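Local coordinates for putative Phosphate (Eubacterium rectale, PDB 3DAO), which probably hydrolyses phosphate esters, as a member of the haloacid dehalogenase-like hydrolase family, at residues F132-G137 and V155-R160; C121-A126 and I167-F172; K108-M113 and P187-K192. All blocks are in the same frame, centred on the assembly; numbering follows the deposited sequence.

How the interactions relate
The three contacts lie in the same part of the chain, around the six-stranded mixed sheet and the helices packed on it. Interaction 2 is its buried centre, two antiparallel strands joined by backbone bonds and flanked by aromatic side chains. Interaction 1 lies one strand over, where the end of strand 131-133, neighbour of 122-126, meets the loop after strand 152-154; partly buried, it mixes apolar packing with a carboxylate grip on a backbone N-H. Interaction 3, also only partly buried, lies where helix 104-117 meets helix 185-189 through a tryptophan and two selenomethionines. Helix 104-117 is common ground: Cys111 touches Ile158 and Phe169, and Met110 also packs on Phe169.

Interaction 1 (F132-G137 and V155-R160); sequences FAEDGG and VDDITR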
loop_
_atom_site.group_PDB
_atom_site.type_symbol
_atom_site.label_atom_id
_atom_site.label_comp_id
_atom_site.label_asym_id
_atom_site.label_seq_id
_atom_site.Cartn_x
_atom_site.Cartn_y
_atom_site.Cartn_z
ATOM N N PHE A 132 15.308 6.906 -0.806
ATOM C CA PHE A 132 16.770 7.017 -0.763
ATOM C C PHE A 132 17.483 5.825 -1.392
ATOM O O PHE A 132 17.108 4.665 -1.205
ATOM C CB PHE A 132 17.263 7.113 0.683
ATOM C CG PHE A 132 16.849 8.352 1.395
ATOM C CD1 PHE A 132 17.477 9.560 1.121
ATOM C CD2 PHE A 132 15.881 8.306 2.384
ATOM C CE1 PHE A 132 17.120 10.715 1.797
ATOM C CE2 PHE A 132 15.513 9.463 3.064
ATOM C CZ PHE A 132 16.147 10.675 2.764
ATOM N N ALA A 133 18.524 6.154 -2.144
ATOM C CA ALA A 133 19.373 5.172 -2.826
ATOM C C ALA A 133 20.817 5.626 -2.729
ATOM O O ALA A 133 21.079 6.820 -2.731
ATOM C CB ALA A 133 18.994 5.038 -4.335
ATOM N N GLU A 134 21.741 4.674 -2.655
ATOM C CA GLU A 134 23.166 5.014 -2.653
ATOM C C GLU A 134 23.760 4.960 -4.045
ATOM O O GLU A 134 24.815 5.516 -4.281
ATOM C CB GLU A 134 23.976 4.140 -1.697
ATOM C CG GLU A 134 23.557 4.383 -0.266
ATOM C CD GLU A 134 24.303 3.555 0.737
ATOM O OE1 GLU A 134 25.201 2.798 0.340
ATOM O OE2 GLU A 134 23.997 3.682 1.950
ATOM N N ASP A 135 23.080 4.282 -4.965
ATOM C CA ASP A 135 23.577 4.157 -6.353
ATOM C C ASP A 135 22.597 4.695 -7.379
ATOM O O ASP A 135 21.630 4.033 -7.760
ATOM C CB ASP A 135 23.885 2.707 -6.666
ATOM C CG ASP A 135 24.522 2.512 -8.033
ATOM O OD1 ASP A 135 24.814 3.499 -8.734
ATOM O OD2 ASP A 135 24.756 1.345 -8.380
ATOM N N GLY A 136 22.896 5.887 -7.859
ATOM C CA GLY A 136 22.038 6.573 -8.779
ATOM C C GLY A 136 22.321 6.282 -10.230
ATOM O O GLY A 136 21.708 6.846 -11.116
ATOM N N GLY A 137 23.219 5.357 -10.463
ATOM C CA GLY A 137 23.617 5.052 -11.840
ATOM C C GLY A 137 23.130 3.712 -12.311
ATOM O O GLY A 137 23.338 3.317 -13.450
ATOM N N VAL A 155 22.036 9.486 -2.005
ATOM C CA VAL A 155 22.851 9.876 -0.851
ATOM C C VAL A 155 24.097 8.996 -0.769
ATOM O O VAL A 155 24.129 7.895 -1.324
ATOM C CB VAL A 155 22.068 9.800 0.457
ATOM C CG1 VAL A 155 20.921 10.772 0.430
ATOM C CG2 VAL A 155 21.595 8.361 0.736
ATOM N N ASP A 156 25.120 9.434 -0.024
ATOM C CA ASP A 156 26.357 8.651 0.067
ATOM C C ASP A 156 26.216 7.431 0.961
ATOM O O ASP A 156 26.787 6.381 0.677
ATOM C CB ASP A 156 27.547 9.499 0.581
ATOM C CG ASP A 156 28.851 8.720 0.591
ATOM O OD1 ASP A 156 29.301 8.272 -0.483
ATOM O OD2 ASP A 156 29.439 8.541 1.680
ATOM N N ASP A 157 25.459 7.583 2.035
ATOM C CA ASP A 157 25.320 6.515 3.046
ATOM C C ASP A 157 24.024 6.645 3.817
ATOM O O ASP A 157 23.834 7.547 4.609
ATOM C CB ASP A 157 26.556 6.593 3.981
ATOM C CG ASP A 157 26.625 5.495 5.011
ATOM O OD1 ASP A 157 25.645 4.779 5.296
ATOM O OD2 ASP A 157 27.727 5.359 5.591
ATOM N N ILE A 158 23.126 5.701 3.557
ATOM C CA ILE A 158 21.803 5.712 4.183
ATOM C C ILE A 158 21.906 5.628 5.712
ATOM O O ILE A 158 21.074 6.182 6.421
ATOM C CB ILE A 158 20.897 4.590 3.596
ATOM C CG1 ILE A 158 20.554 4.924 2.136
ATOM C CG2 ILE A 158 19.632 4.475 4.328
ATOM C CD1 ILE A 158 19.817 3.776 1.403
ATOM N N THR A 159 22.957 4.982 6.212
ATOM C CA THR A 159 23.081 4.782 7.669
ATOM C C THR A 159 23.501 6.071 8.346
ATOM O O THR A 159 23.519 6.149 9.566
ATOM C CB THR A 159 24.075 3.666 8.080
ATOM O OG1 THR A 159 25.423 4.059 7.769
ATOM C CG2 THR A 159 23.745 2.339 7.406
ATOM N N ARG A 160 23.789 7.088 7.554
ATOM C CA ARG A 160 24.209 8.379 8.096
ATOM C C ARG A 160 23.050 9.371 8.070
ATOM O O ARG A 160 23.176 10.498 8.506
ATOM C CB ARG A 160 25.488 8.890 7.409
ATOM C CG ARG A 160 26.699 7.986 7.734
ATOM C CD ARG A 160 28.043 8.589 7.377
ATOM N NE ARG A 160 29.155 7.853 7.991
ATOM C CZ ARG A 160 30.050 7.118 7.336
ATOM N NH1 ARG A 160 30.000 7.012 6.007
ATOM N NH2 ARG A 160 31.013 6.501 8.017
HETATM O O HOH W 1 24.377 1.919 3.869
#
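Two hydrogen bonds tie Ala133 and Glu134 to the loop that follows strand 152-154. The first is between backbones: Val155 N donates to Ala133 O at 2.9 Å. The second uses a side chain. Glu134 OE2 takes the N-H of Ile158 at 2.7 Å and 171°, on the anti side of the carboxylate and 23° out of its plane. With CG beside the backbone N (chi1 -65°) and the chain extended beyond it, Glu134 carries its carboxylate past Val155 O to the start of the 3-10 segment 158-160. Glu134 CA adds a C-H...O contact, 3.3 Å from Val155 O.

Two carboxylates come close: Glu134 OE2 lies 3.9 Å from Asp157 OD1, and a water donates to the first and, weakly, to the second, which may ease the repulsion. Arg160, in one of its two conformers, partly offsets Asp157 by charge alone, NH1 lying 2.8 Å from Asp157 OD2 with no N-H pointed at it. Thr159 OG1 and Thr159 N also hold Asp157 OD1, both from the same face of the carboxylate, the latter closing an Asx turn.

Apolar packing comes from Phe132, Val155 and Ile158. Val155 CG1 meets the Phe132 ring obliquely, 3.7 Å from CD1. Ile158 crosses Glu134 at a slant, CG1 3.9 Å from Glu134 CG, its CD1 near Phe132 O.

Strand 131-133 lies between strands 152-154 and 122-126, with backbone bonds from Ala133 to Arg153 and from Phe132 to Ala125. Ile158 reaches Trp107 and Cys111 of helix 104-117, which lies over the sheet face that carries Tyr123 and Phe169.

Interaction 2 (C121-A126 and I167-F172); sequences CDYFAA and IKFTVF
Strands 122-126 and 168-172 run antiparallel, their axes 4.6 Å apart at closest and at 162° to each other, with Asp122, Phe124 and Ala126 in hydrogen-bonded pairs with Phe172, Thr170 and Lys168. Phe124 N and Thr170 O make one of these bonds at 2.9 Å. At the Ala126 end the pairing slips into a classic beta bulge: Ile167 N donates to Ala126 O at 2.8 Å, while the bond from Lys168 N to the same oxygen is weak. The pair forms the middle of a six-stranded mixed sheet, flanked by strands 131-133 and 202-207.

On the face with Tyr123 and Phe169, the two rings are near parallel, at 30°, but slid so far that they barely overlap. They touch at the margin: Phe169 CZ is 3.6 Å from Tyr123 CB and CE1 3.7 Å from Tyr123 CD2; CG of Phe169 is anti to the backbone N (chi1 174°), which swings the ring across toward Tyr123. Next to them Val171 CG1 touches Cys121 CB at 3.7 Å. The other face carries Phe124, whose ring edge receives Phe172 CB at CE2, 4.0 Å away, and Thr170, whose OG1 is hydrogen-bonded to Asp204 OD1.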
loop_
_atom_site.group_PDB
_atom_site.type_symbol
_atom_site.label_atom_id
_atom_site.label_comp_id
_atom_site.label_asym_id
_atom_site.label_seq_id
_atom_site.Cartn_x
_atom_site.Cartn_y
_atom_site.Cartn_z
ATOM N N CYS A 121 23.660 -7.576 -3.636
ATOM C CA CYS A 121 22.348 -6.893 -3.610
ATOM C C CYS A 121 22.478 -5.390 -3.434
ATOM O O CYS A 121 23.495 -4.863 -2.945
ATOM C CB CYS A 121 21.465 -7.437 -2.453
ATOM S SG CYS A 121 21.031 -9.173 -2.550
ATOM N N ASP A 122 21.443 -4.697 -3.878
ATOM C CA ASP A 122 21.295 -3.292 -3.592
ATOM C C ASP A 122 20.144 -3.079 -2.598
ATOM O O ASP A 122 19.368 -3.986 -2.281
ATOM C CB ASP A 122 21.029 -2.555 -4.877
ATOM C CG ASP A 122 22.207 -2.670 -5.817
ATOM O OD1 ASP A 122 23.288 -2.111 -5.495
ATOM O OD2 ASP A 122 22.060 -3.340 -6.843
ATOM N N TYR A 123 20.019 -1.863 -2.113
ATOM C CA TYR A 123 18.944 -1.579 -1.146
ATOM C C TYR A 123 18.503 -0.138 -1.194
ATOM O O TYR A 123 19.216 0.741 -1.689
ATOM C CB TYR A 123 19.310 -2.015 0.277
ATOM C CG TYR A 123 20.625 -1.514 0.781
ATOM C CD1 TYR A 123 21.804 -2.203 0.498
ATOM C CD2 TYR A 123 20.703 -0.365 1.572
ATOM C CE1 TYR A 123 23.011 -1.768 0.972
ATOM C CE2 TYR A 123 21.930 0.083 2.058
ATOM C CZ TYR A 123 23.076 -0.625 1.757
ATOM O OH TYR A 123 24.309 -0.196 2.221
ATOM N N PHE A 124 17.297 0.061 -0.689
ATOM C CA PHE A 124 16.635 1.363 -0.704
ATOM C C PHE A 124 15.897 1.583 0.590
ATOM O O PHE A 124 15.447 0.624 1.227
ATOM C CB PHE A 124 15.616 1.423 -1.857
ATOM C CG PHE A 124 16.214 1.092 -3.210
ATOM C CD1 PHE A 124 16.796 2.089 -3.981
ATOM C CD2 PHE A 124 16.224 -0.204 -3.667
ATOM C CE1 PHE A 124 17.383 1.787 -5.192
ATOM C CE2 PHE A 124 16.810 -0.523 -4.849
ATOM C CZ PHE A 124 17.384 0.466 -5.627
ATOM N N ALA A 125 15.810 2.835 0.999
ATOM C CA ALA A 125 15.068 3.181 2.229
ATOM C C ALA A 125 14.074 4.284 1.861
ATOM O O ALA A 125 14.468 5.344 1.365
ATOM C CB ALA A 125 16.026 3.646 3.315
ATOM N N ALA A 126 12.799 4.010 2.059
ATOM C CA ALA A 126 11.738 4.935 1.632
ATOM C C ALA A 126 11.047 5.666 2.762
ATOM O O ALA A 126 10.848 5.130 3.826
ATOM C CB ALA A 126 10.685 4.190 0.803
ATOM N N ILE A 167 9.689 4.262 6.230
ATOM C CA ILE A 167 8.527 3.397 6.226
ATOM C C ILE A 167 8.741 2.083 5.507
ATOM O O ILE A 167 7.980 1.126 5.684
ATOM C CB ILE A 167 7.232 4.120 5.678
ATOM C CG1 ILE A 167 7.423 4.589 4.232
ATOM C CG2 ILE A 167 6.751 5.215 6.691
ATOM C CD1 ILE A 167 6.113 5.054 3.567
ATOM N N LYS A 168 9.842 1.999 4.764
ATOM C CA LYS A 168 10.148 0.748 4.038
ATOM C C LYS A 168 11.637 0.643 3.745
ATOM O O LYS A 168 12.271 1.623 3.428
ATOM C CB LYS A 168 9.396 0.688 2.714
ATOM C CG LYS A 168 9.688 -0.600 1.891
ATOM C CD LYS A 168 8.831 -0.692 0.652
ATOM C CE LYS A 168 9.172 0.389 -0.366
ATOM N NZ LYS A 168 8.337 0.205 -1.616
ATOM N N PHE A 169 12.149 -0.565 3.927
ATOM C CA PHE A 169 13.513 -0.908 3.557
ATOM C C PHE A 169 13.361 -2.054 2.568
ATOM O O PHE A 169 12.697 -3.057 2.846
ATOM C CB PHE A 169 14.356 -1.328 4.751
ATOM C CG PHE A 169 15.741 -1.832 4.356
ATOM C CD1 PHE A 169 16.802 -0.983 4.294
ATOM C CD2 PHE A 169 15.944 -3.161 4.057
ATOM C CE1 PHE A 169 18.060 -1.427 3.913
ATOM C CE2 PHE A 169 17.212 -3.613 3.698
ATOM C CZ PHE A 169 18.260 -2.727 3.637
ATOM N N THR A 170 13.975 -1.881 1.410
ATOM C CA THR A 170 13.859 -2.823 0.328
ATOM C C THR A 170 15.197 -3.319 -0.194
ATOM O O THR A 170 16.117 -2.533 -0.447
ATOM C CB THR A 170 13.128 -2.145 -0.852
ATOM O OG1 THR A 170 11.773 -1.838 -0.452
ATOM C CG2 THR A 170 13.085 -3.047 -2.101
ATOM N N VAL A 171 15.274 -4.634 -0.374
ATOM C CA VAL A 171 16.471 -5.279 -0.957
ATOM C C VAL A 171 16.151 -5.640 -2.395
ATOM O O VAL A 171 15.063 -6.099 -2.700
ATOM C CB VAL A 171 16.859 -6.574 -0.213
ATOM C CG1 VAL A 171 18.256 -7.014 -0.644
ATOM C CG2 VAL A 171 16.766 -6.363 1.351
ATOM N N PHE A 172 17.121 -5.402 -3.264
ATOM C CA PHE A 172 17.046 -5.730 -4.683
ATOM C C PHE A 172 18.215 -6.571 -5.174
ATOM O O PHE A 172 19.374 -6.403 -4.775
ATOM C CB PHE A 172 17.034 -4.453 -5.540
ATOM C CG PHE A 172 17.098 -4.729 -7.027
ATOM C CD1 PHE A 172 15.974 -5.111 -7.703
ATOM C CD2 PHE A 172 18.281 -4.592 -7.736
ATOM C CE1 PHE A 172 16.012 -5.383 -9.080
ATOM C CE2 PHE A 172 18.308 -4.848 -9.115
ATOM C CZ PHE A 172 17.183 -5.249 -9.756
#

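Interaction 3 (K108-M113 and P187-K192); sequences KGMCRM and PAWNKK
The indole of Trp189 receives Met110 over one face and Met113 at its edge, both residues being selenomethionines. Met110 CG sits above the five-membered ring, 3.7 Å from its centroid and 13° off the ring normal, a CH-pi contact. The rest of that side chain runs on over the same face: SE stands above the ring at a distance, and CE comes down to 3.7 Å from Trp189 CB. This course follows from a chain that is extended beyond CG.

Met113 approaches differently. Its SE lies near the indole plane, 3.5 Å from Trp189 NE1 and 72° off the normal of the five-membered ring. A bend at chi3 (-68°) then turns the methyl CE toward Ala188 CB, 3.8 Å away. Both selenium positions qualify as Met-aromatic contacts, one above the face and one beside the edge.

The six-membered part of the indole reaches the helix backbone, with Trp189 CZ2 3.5 Å from Gly109 C. Because Gly109 has no side chain, the ring can come this close; a CB there would clash with Trp189 CH2. Replacing Trp189 with an alanine is likely to open a gap between the helices, taking the ring face from under Met110 and the edge from beside Met113.

Here the short helix 185-189 packs on helix 104-117. Phe185, from the same short helix, meets the Trp189 ring and touches both Met110 and Met113, and Leu195 of strand 193-198 contacts Met110 and Trp189. The contact is thus apolar and Met-aromatic, with selenium standing in the place of methionine sulfur, and the indole N-H, buried without a hydrogen-bonding partner in the model, is probably a small cost that this packing bears.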
loop_
_atom_site.group_PDB
_atom_site.type_symbol
_atom_site.label_atom_id
_atom_site.label_comp_id
_atom_site.label_asym_id
_atom_site.label_seq_id
_atom_site.Cartn_x
_atom_site.Cartn_y
_atom_site.Cartn_z
ATOM N N LYS A 108 18.570 0.666 9.862
ATOM C CA LYS A 108 20.032 0.848 9.763
ATOM C C LYS A 108 20.730 -0.509 9.919
ATOM O O LYS A 108 21.706 -0.811 9.219
ATOM C CB LYS A 108 20.565 1.861 10.777
ATOM C CG LYS A 108 20.220 3.274 10.366
ATOM C CD LYS A 108 20.899 4.334 11.206
ATOM C CE LYS A 108 20.578 5.709 10.622
ATOM N NZ LYS A 108 21.245 6.850 11.324
ATOM N N GLY A 109 20.220 -1.332 10.800
ATOM C CA GLY A 109 20.732 -2.696 10.978
ATOM C C GLY A 109 20.625 -3.521 9.686
ATOM O O GLY A 109 21.543 -4.279 9.298
HETATM N N MSE A 110 19.486 -3.365 9.018
HETATM C CA MSE A 110 19.237 -4.026 7.719
HETATM C C MSE A 110 20.247 -3.544 6.685
HETATM O O MSE A 110 20.803 -4.345 5.938
HETATM C CB MSE A 110 17.824 -3.790 7.231
HETATM C CG MSE A 110 16.819 -4.539 8.049
HETATM SE SE MSE A 110 15.034 -3.981 7.581
HETATM C CE MSE A 110 14.012 -5.380 8.527
ATOM N N CYS A 111 20.448 -2.237 6.635
ATOM C CA CYS A 111 21.412 -1.629 5.699
ATOM C C CYS A 111 22.786 -2.269 5.891
ATOM O O CYS A 111 23.453 -2.697 4.952
ATOM C CB CYS A 111 21.580 -0.135 5.957
ATOM S SG CYS A 111 20.254 0.994 5.401
ATOM N N ARG A 112 23.241 -2.281 7.145
ATOM C CA ARG A 112 24.595 -2.823 7.448
ATOM C C ARG A 112 24.737 -4.255 7.074
ATOM O O ARG A 112 25.763 -4.667 6.495
ATOM C CB ARG A 112 24.954 -2.624 8.924
ATOM C CG ARG A 112 25.058 -1.182 9.240
ATOM C CD ARG A 112 25.344 -0.921 10.702
ATOM N NE ARG A 112 25.400 0.514 10.939
ATOM C CZ ARG A 112 24.527 1.154 11.709
ATOM N NH1 ARG A 112 23.646 0.485 12.430
ATOM N NH2 ARG A 112 24.618 2.442 11.840
HETATM N N MSE A 113 23.671 -5.010 7.307
HETATM C CA MSE A 113 23.687 -6.433 6.992
HETATM C C MSE A 113 23.718 -6.679 5.485
HETATM O O MSE A 113 24.463 -7.542 5.002
HETATM C CB MSE A 113 22.529 -7.186 7.632
HETATM C CG MSE A 113 22.453 -8.632 7.174
HETATM SE SE MSE A 113 21.094 -9.663 8.106
HETATM C CE MSE A 113 21.849 -9.726 9.916
ATOM N N PRO A 187 15.633 -14.760 8.331
ATOM C CA PRO A 187 15.414 -15.136 9.742
ATOM C C PRO A 187 15.920 -14.133 10.771
ATOM O O PRO A 187 15.433 -14.100 11.901
ATOM C CB PRO A 187 16.131 -16.471 9.870
ATOM C CG PRO A 187 17.103 -16.541 8.726
ATOM C CD PRO A 187 16.409 -15.785 7.605
ATOM N N ALA A 188 16.886 -13.312 10.389
ATOM C CA ALA A 188 17.412 -12.332 11.301
ATOM C C ALA A 188 16.446 -11.191 11.564
ATOM O O ALA A 188 16.567 -10.527 12.574
ATOM C CB ALA A 188 18.774 -11.782 10.830
ATOM N N TRP A 189 15.478 -10.986 10.680
ATOM C CA TRP A 189 14.618 -9.802 10.802
ATOM C C TRP A 189 13.126 -10.067 10.836
ATOM O O TRP A 189 12.360 -9.194 11.196
ATOM C CB TRP A 189 14.902 -8.772 9.675
ATOM C CG TRP A 189 16.249 -8.214 9.713
ATOM C CD1 TRP A 189 17.277 -8.530 8.897
ATOM C CD2 TRP A 189 16.768 -7.274 10.674
ATOM N NE1 TRP A 189 18.389 -7.830 9.261
ATOM C CE2 TRP A 189 18.105 -7.043 10.339
ATOM C CE3 TRP A 189 16.225 -6.608 11.783
ATOM C CZ2 TRP A 189 18.928 -6.214 11.077
ATOM C CZ3 TRP A 189 17.046 -5.761 12.497
ATOM C CH2 TRP A 189 18.376 -5.574 12.151
ATOM N N ASN A 190 12.732 -11.272 10.473
ATOM C CA ASN A 190 11.308 -11.559 10.284
ATOM C C ASN A 190 10.478 -11.584 11.558
ATOM O O ASN A 190 9.267 -11.472 11.487
ATOM C CB ASN A 190 11.085 -12.771 9.398
ATOM C CG ASN A 190 11.491 -14.046 10.032
ATOM O OD1 ASN A 190 11.925 -14.085 11.190
ATOM N ND2 ASN A 190 11.363 -15.133 9.267
ATOM N N LYS A 191 11.131 -11.600 12.706
ATOM C CA LYS A 191 10.398 -11.524 13.986
ATOM C C LYS A 191 10.403 -10.099 14.520
ATOM O O LYS A 191 9.696 -9.767 15.457
ATOM C CB LYS A 191 10.959 -12.477 15.052
ATOM C CG LYS A 191 10.615 -13.906 14.762
ATOM C CD LYS A 191 10.978 -14.832 15.869
ATOM N N LYS A 192 11.180 -9.247 13.876
ATOM C CA LYS A 192 11.395 -7.893 14.327
ATOM C C LYS A 192 10.823 -6.840 13.353
ATOM O O LYS A 192 10.812 -5.648 13.625
ATOM C CB LYS A 192 12.899 -7.633 14.477
ATOM C CG LYS A 192 13.560 -8.453 15.579
ATOM C CD LYS A 192 14.903 -7.863 15.993
ATOM C CE LYS A 192 16.020 -8.298 15.122
ATOM N NZ LYS A 192 17.364 -7.731 15.580
#